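Local coordinates for single-strand DNA-binding protein (Agrobacterium tumefaciens, PDB 3BTP) that binds single-stranded but not double-stranded DNA, whatever its sequence, and mediates nuclear uptake of transferred T-DNA strands during plant transformation, at residues L399-N404 / P417-Q422; L481-N486 / G493-V498. One frame throughout, in Å; residues are numbered along the deposited sequence.

In the fold
Contact 2 lies within an eight-stranded antiparallel barrel; contact 1 holds a turn between two of its strands against helix 417-427. The two are on one side of the chain's centre, with their own centres about 16 Å apart. Contact 1 lies at the surface, where the turn joining strands 396-399 and 405-407 meets the start of the helix; a histidine ring does most of the work. Contact 2 is buried, pairing strands 480-485 and 494-497 through a backbone ladder, apolar side chains and a carboxylate held by two threonines. Strand 405-407 connects them, since it follows the turn of contact 1 and pairs with strand 494-497. At that seam Asn404 O lies 2.8 Å from Asn497 N, a probable hydrogen bond.

Contact 1 of 2, residues L399-N404 / P417-Q422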
loop_
_atom_site.group_PDB
_atom_site.type_symbol
_atom_site.label_atom_id
_atom_site.label_comp_id
_atom_site.label_asym_id
_atom_site.label_seq_id
_atom_site.Cartn_x
_atom_site.Cartn_y
_atom_site.Cartn_z
ATOM N N LEU A 399 20.819 -5.011 1.802
ATOM C CA LEU A 399 20.792 -6.471 1.889
ATOM C C LEU A 399 22.066 -7.183 1.265
ATOM O O LEU A 399 22.416 -6.902 0.148
ATOM C CB LEU A 399 19.553 -6.999 1.208
ATOM C CG LEU A 399 19.122 -8.386 1.641
ATOM C CD1 LEU A 399 18.825 -8.484 3.169
ATOM C CD2 LEU A 399 17.933 -8.835 0.703
ATOM N N ALA A 400 22.734 -8.066 2.035
ATOM C CA ALA A 400 23.788 -8.959 1.547
ATOM C C ALA A 400 23.330 -9.785 0.357
ATOM O O ALA A 400 22.146 -10.032 0.166
ATOM C CB ALA A 400 24.219 -9.913 2.665
ATOM N N ARG A 401 24.285 -10.297 -0.391
ATOM C CA ARG A 401 24.007 -11.149 -1.559
ATOM C C ARG A 401 23.206 -12.392 -1.201
ATOM O O ARG A 401 22.342 -12.814 -1.974
ATOM C CB ARG A 401 25.320 -11.578 -2.176
ATOM C CG ARG A 401 25.232 -12.308 -3.534
ATOM C CD ARG A 401 26.594 -12.969 -3.800
ATOM N NE ARG A 401 27.559 -11.949 -4.191
ATOM C CZ ARG A 401 27.929 -11.677 -5.437
ATOM N NH1 ARG A 401 27.436 -12.336 -6.464
ATOM N NH2 ARG A 401 28.775 -10.688 -5.663
ATOM N N ASP A 402 23.515 -12.986 -0.051
ATOM C CA ASP A 402 22.766 -14.148 0.428
ATOM C C ASP A 402 21.317 -13.932 0.903
ATOM O O ASP A 402 20.647 -14.916 1.165
ATOM C CB ASP A 402 23.557 -14.928 1.467
ATOM C CG ASP A 402 23.593 -14.281 2.862
ATOM O OD1 ASP A 402 22.899 -13.248 3.267
ATOM O OD2 ASP A 402 24.375 -14.919 3.629
ATOM N N GLY A 403 20.853 -12.674 1.018
ATOM C CA GLY A 403 19.450 -12.366 1.327
ATOM C C GLY A 403 19.114 -12.366 2.784
ATOM O O GLY A 403 17.947 -12.253 3.160
ATOM N N ASN A 404 20.120 -12.545 3.633
ATOM C CA ASN A 404 19.831 -12.853 5.062
ATOM C C ASN A 404 20.262 -11.813 6.067
ATOM O O ASN A 404 19.919 -11.901 7.224
ATOM C CB ASN A 404 20.483 -14.173 5.483
ATOM C CG ASN A 404 19.846 -15.354 4.824
ATOM O OD1 ASN A 404 20.565 -16.247 4.405
ATOM N ND2 ASN A 404 18.509 -15.340 4.666
ATOM N N PRO A 417 31.985 -5.814 -3.263
ATOM C CA PRO A 417 31.860 -4.598 -4.112
ATOM C C PRO A 417 30.956 -4.809 -5.293
ATOM O O PRO A 417 30.139 -3.902 -5.613
ATOM C CB PRO A 417 33.312 -4.290 -4.575
ATOM C CG PRO A 417 34.119 -5.525 -4.237
ATOM C CD PRO A 417 33.398 -6.224 -3.093
ATOM N N GLU A 418 31.015 -6.008 -5.887
ATOM C CA GLU A 418 30.134 -6.335 -7.047
ATOM C C GLU A 418 28.641 -6.343 -6.738
ATOM O O GLU A 418 27.839 -5.816 -7.491
ATOM C CB GLU A 418 30.500 -7.680 -7.674
ATOM C CG GLU A 418 31.796 -7.630 -8.510
ATOM C CD GLU A 418 31.742 -6.549 -9.601
ATOM O OE1 GLU A 418 30.740 -6.559 -10.385
ATOM O OE2 GLU A 418 32.667 -5.674 -9.651
ATOM N N HIS A 419 28.249 -7.013 -5.666
ATOM C CA HIS A 419 26.848 -6.975 -5.279
ATOM C C HIS A 419 26.458 -5.519 -4.888
ATOM O O HIS A 419 25.370 -5.061 -5.196
ATOM C CB HIS A 419 26.599 -7.932 -4.110
ATOM C CG HIS A 419 25.193 -7.928 -3.643
ATOM N ND1 HIS A 419 24.140 -8.342 -4.442
ATOM C CD2 HIS A 419 24.653 -7.540 -2.468
ATOM C CE1 HIS A 419 23.014 -8.226 -3.770
ATOM N NE2 HIS A 419 23.305 -7.764 -2.562
ATOM N N PHE A 420 27.328 -4.825 -4.156
ATOM C CA PHE A 420 27.063 -3.414 -3.803
ATOM C C PHE A 420 26.642 -2.543 -4.989
ATOM O O PHE A 420 25.667 -1.799 -4.874
ATOM C CB PHE A 420 28.291 -2.776 -3.136
ATOM C CG PHE A 420 28.130 -1.298 -2.794
ATOM C CD1 PHE A 420 27.335 -0.894 -1.714
ATOM C CD2 PHE A 420 28.821 -0.308 -3.533
ATOM C CE1 PHE A 420 27.197 0.506 -1.377
ATOM C CE2 PHE A 420 28.697 1.042 -3.224
ATOM C CZ PHE A 420 27.902 1.470 -2.127
ATOM N N THR A 421 27.396 -2.646 -6.106
ATOM C CA THR A 421 27.182 -1.825 -7.287
ATOM C C THR A 421 25.896 -2.202 -7.984
ATOM O O THR A 421 25.167 -1.325 -8.405
ATOM C CB THR A 421 28.419 -1.825 -8.322
ATOM O OG1 THR A 421 29.626 -1.460 -7.634
ATOM C CG2 THR A 421 28.183 -0.746 -9.481
ATOM N N GLN A 422 25.619 -3.501 -8.086
ATOM C CA GLN A 422 24.335 -3.964 -8.621
ATOM C C GLN A 422 23.062 -3.570 -7.775
ATOM O O GLN A 422 22.019 -3.130 -8.312
ATOM C CB GLN A 422 24.417 -5.480 -8.757
ATOM C CG GLN A 422 25.169 -5.929 -10.005
ATOM C CD GLN A 422 25.833 -7.273 -9.783
ATOM O OE1 GLN A 422 25.237 -8.173 -9.183
ATOM N NE2 GLN A 422 27.093 -7.401 -10.219
#
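The imidazole of His419 donates from NE2 to Leu399 O over 3.0 Å, a moderately bent bond (144° at the hydrogen) with the carbonyl oxygen lying in the ring plane. CG of the histidine stands anti to the backbone N (chi1 179°), the CA-CB bond already pointing at the turn. One face of the ring is taken up by Arg401, whose CA sits over the ring centre, 3.7 Å from the centroid, in a CH-pi contact; Arg401 N is over the same ring, 3.5 Å from CD2. This places a helix side chain on the connection between two neighbouring barrel strands, 396-399 and 405-407. That connection is a type I turn from Ala400 to Gly403, closed by Gly403 N bonding to Ala400 O, and overlapped by an Asx turn in which Asp402 OD1 accepts from Asn404 N at 2.9 Å. Beyond the ring, the Arg401 chain runs past His419 in the opposite direction. Its NH2 comes 3.8 Å from His419 CB, while Glu418 CB lies at the guanidinium edge. Asp416, just before the helix, supplies the polar grip: its OD1 forms a salt bridge with Arg401 NH2 and accepts from His419 N.

Contact 2 of 2, residues L481-N486 / G493-V498; sequences LIADRN and GTYTNV
Tyr495 shares one face of the paired strands with Leu481 and Ala483: its CB is 4.0 Å from Leu481 CB, and its ring reaches Ala483, with CE1 3.7 Å from the methyl CB. Beyond these carbons the phenol OH bonds to Ala451 O, so the polar end of the ring is tied to a neighbouring part of the chain. Ile482, on the other face, crosses Val498, just past the end of strand 494-497, at about a right angle. The approach of Ile482 CD1 to Val498 CG1 is tighter than ordinary van der Waals contact, and its exact length is doubtful.

Between the two faces runs the backbone ladder of neighbouring antiparallel barrel strands. Ile482 and Thr496 form the hydrogen-bonded pair, N to O in both directions (2.8 Å from Ile482 N to Thr496 O), and Asp484 N continues the ladder to Thr494 O at 3.0 Å. Where the chain turns its corner at Gly493, a water donates to Asp484 O and Thr494 O and takes a weak bond from Gly493 N.

The polar edge centres on Asp484. Its OD2 accepts from two hydroxyls: Thr494 OG1, 2.6 Å away, uses the anti lone pair, whereas Thr496 OG1, also 2.6 Å from OD2, comes on the syn side, 21° out of the carboxylate plane. The other oxygen, OD1, bonds to Tyr501 OH, and Arg405 NE bonds to Thr496 OG1 and makes a long, weak ion pair with OD2. With OD2 accepting two hydroxyls, OD1 hydrogen-bonded to Tyr501 OH and a guanidinium close by, these partners would probably favour the ionised form of Asp484 despite its burial.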
loop_
_atom_site.group_PDB
_atom_site.type_symbol
_atom_site.label_atom_id
_atom_site.label_comp_id
_atom_site.label_asym_id
_atom_site.label_seq_id
_atom_site.Cartn_x
_atom_site.Cartn_y
_atom_site.Cartn_z
ATOM N N LEU A 481 14.576 -10.516 12.140
ATOM C CA LEU A 481 15.998 -10.181 12.020
ATOM C C LEU A 481 16.485 -9.733 13.395
ATOM O O LEU A 481 15.822 -8.989 14.106
ATOM C CB LEU A 481 16.218 -9.011 11.019
ATOM C CG LEU A 481 15.856 -9.254 9.529
ATOM C CD1 LEU A 481 15.101 -8.091 8.969
ATOM C CD2 LEU A 481 17.109 -9.438 8.752
ATOM N N ILE A 482 17.704 -10.155 13.696
ATOM C CA ILE A 482 18.308 -10.074 15.002
ATOM C C ILE A 482 19.509 -9.157 14.899
ATOM O O ILE A 482 20.321 -9.282 13.950
ATOM C CB ILE A 482 18.712 -11.483 15.509
ATOM C CG1 ILE A 482 17.568 -12.509 15.281
ATOM C CG2 ILE A 482 19.134 -11.421 17.035
ATOM C CD1 ILE A 482 16.325 -12.249 16.197
ATOM N N ALA A 483 19.611 -8.214 15.834
ATOM C CA ALA A 483 20.811 -7.362 15.911
ATOM C C ALA A 483 21.969 -8.196 16.384
ATOM O O ALA A 483 21.988 -8.601 17.537
ATOM C CB ALA A 483 20.621 -6.140 16.864
ATOM N N ASP A 484 22.932 -8.408 15.498
ATOM C CA ASP A 484 24.070 -9.241 15.780
ATOM C C ASP A 484 25.051 -8.639 16.788
ATOM O O ASP A 484 25.099 -7.426 17.008
ATOM C CB ASP A 484 24.816 -9.592 14.462
ATOM C CG ASP A 484 23.894 -10.226 13.424
ATOM O OD1 ASP A 484 23.030 -11.065 13.782
ATOM O OD2 ASP A 484 24.002 -9.857 12.251
ATOM N N ARG A 485 25.853 -9.533 17.359
ATOM C CA ARG A 485 26.841 -9.220 18.338
ATOM C C ARG A 485 28.073 -10.017 17.949
ATOM O O ARG A 485 27.946 -11.136 17.459
ATOM C CB ARG A 485 26.338 -9.586 19.751
ATOM C CG ARG A 485 25.576 -8.521 20.338
ATOM C CD ARG A 485 25.196 -8.822 21.674
ATOM N NE ARG A 485 24.104 -7.982 22.146
ATOM C CZ ARG A 485 24.202 -6.802 22.783
ATOM N NH1 ARG A 485 25.355 -6.221 23.049
ATOM N NH2 ARG A 485 23.099 -6.186 23.145
ATOM N N ASN A 486 29.262 -9.459 18.158
ATOM C CA ASN A 486 30.492 -10.238 17.863
ATOM C C ASN A 486 30.862 -11.298 18.950
ATOM O O ASN A 486 30.078 -11.579 19.886
ATOM C CB ASN A 486 31.651 -9.295 17.531
ATOM C CG ASN A 486 32.065 -8.442 18.709
ATOM O OD1 ASN A 486 31.681 -8.705 19.842
ATOM N ND2 ASN A 486 32.849 -7.400 18.439
ATOM N N GLY A 493 26.200 -3.876 14.511
ATOM C CA GLY A 493 25.442 -3.024 13.614
ATOM C C GLY A 493 24.665 -3.823 12.581
ATOM O O GLY A 493 23.730 -3.281 11.984
ATOM N N THR A 494 25.027 -5.103 12.351
ATOM C CA THR A 494 24.259 -5.833 11.355
ATOM C C THR A 494 23.002 -6.453 11.966
ATOM O O THR A 494 22.871 -6.553 13.183
ATOM C CB THR A 494 25.145 -6.848 10.563
ATOM O OG1 THR A 494 25.553 -7.905 11.422
ATOM C CG2 THR A 494 26.405 -6.157 9.948
ATOM N N TYR A 495 22.076 -6.838 11.098
ATOM C CA TYR A 495 20.952 -7.615 11.451
ATOM C C TYR A 495 20.977 -8.858 10.566
ATOM O O TYR A 495 21.103 -8.743 9.351
ATOM C CB TYR A 495 19.625 -6.901 11.101
ATOM C CG TYR A 495 19.255 -5.821 12.074
ATOM C CD1 TYR A 495 18.616 -6.136 13.262
ATOM C CD2 TYR A 495 19.612 -4.467 11.805
ATOM C CE1 TYR A 495 18.276 -5.133 14.187
ATOM C CE2 TYR A 495 19.289 -3.474 12.692
ATOM C CZ TYR A 495 18.667 -3.819 13.897
ATOM O OH TYR A 495 18.348 -2.821 14.777
ATOM N N THR A 496 20.661 -10.007 11.154
ATOM C CA THR A 496 20.740 -11.259 10.444
ATOM C C THR A 496 19.440 -12.001 10.743
ATOM O O THR A 496 18.948 -11.918 11.856
ATOM C CB THR A 496 22.009 -12.078 10.825
ATOM O OG1 THR A 496 23.153 -11.377 10.375
ATOM C CG2 THR A 496 22.071 -13.442 10.091
ATOM N N ASN A 497 18.886 -12.672 9.729
ATOM C CA ASN A 497 17.595 -13.459 9.800
ATOM C C ASN A 497 17.695 -14.525 10.917
ATOM O O ASN A 497 18.751 -15.142 11.065
ATOM C CB ASN A 497 17.544 -14.126 8.418
ATOM C CG ASN A 497 16.302 -14.945 8.093
ATOM O OD1 ASN A 497 15.397 -15.246 8.910
ATOM N ND2 ASN A 497 16.278 -15.370 6.819
ATOM N N VAL A 498 16.615 -14.760 11.688
ATOM C CA VAL A 498 16.615 -15.863 12.667
ATOM C C VAL A 498 16.968 -17.241 12.072
ATOM O O VAL A 498 17.641 -18.024 12.749
ATOM C CB VAL A 498 15.332 -15.968 13.604
ATOM C CG1 VAL A 498 15.474 -15.132 14.853
ATOM C CG2 VAL A 498 14.081 -15.660 12.925
HETATM O O HOH W 1 24.282 -5.273 15.315
#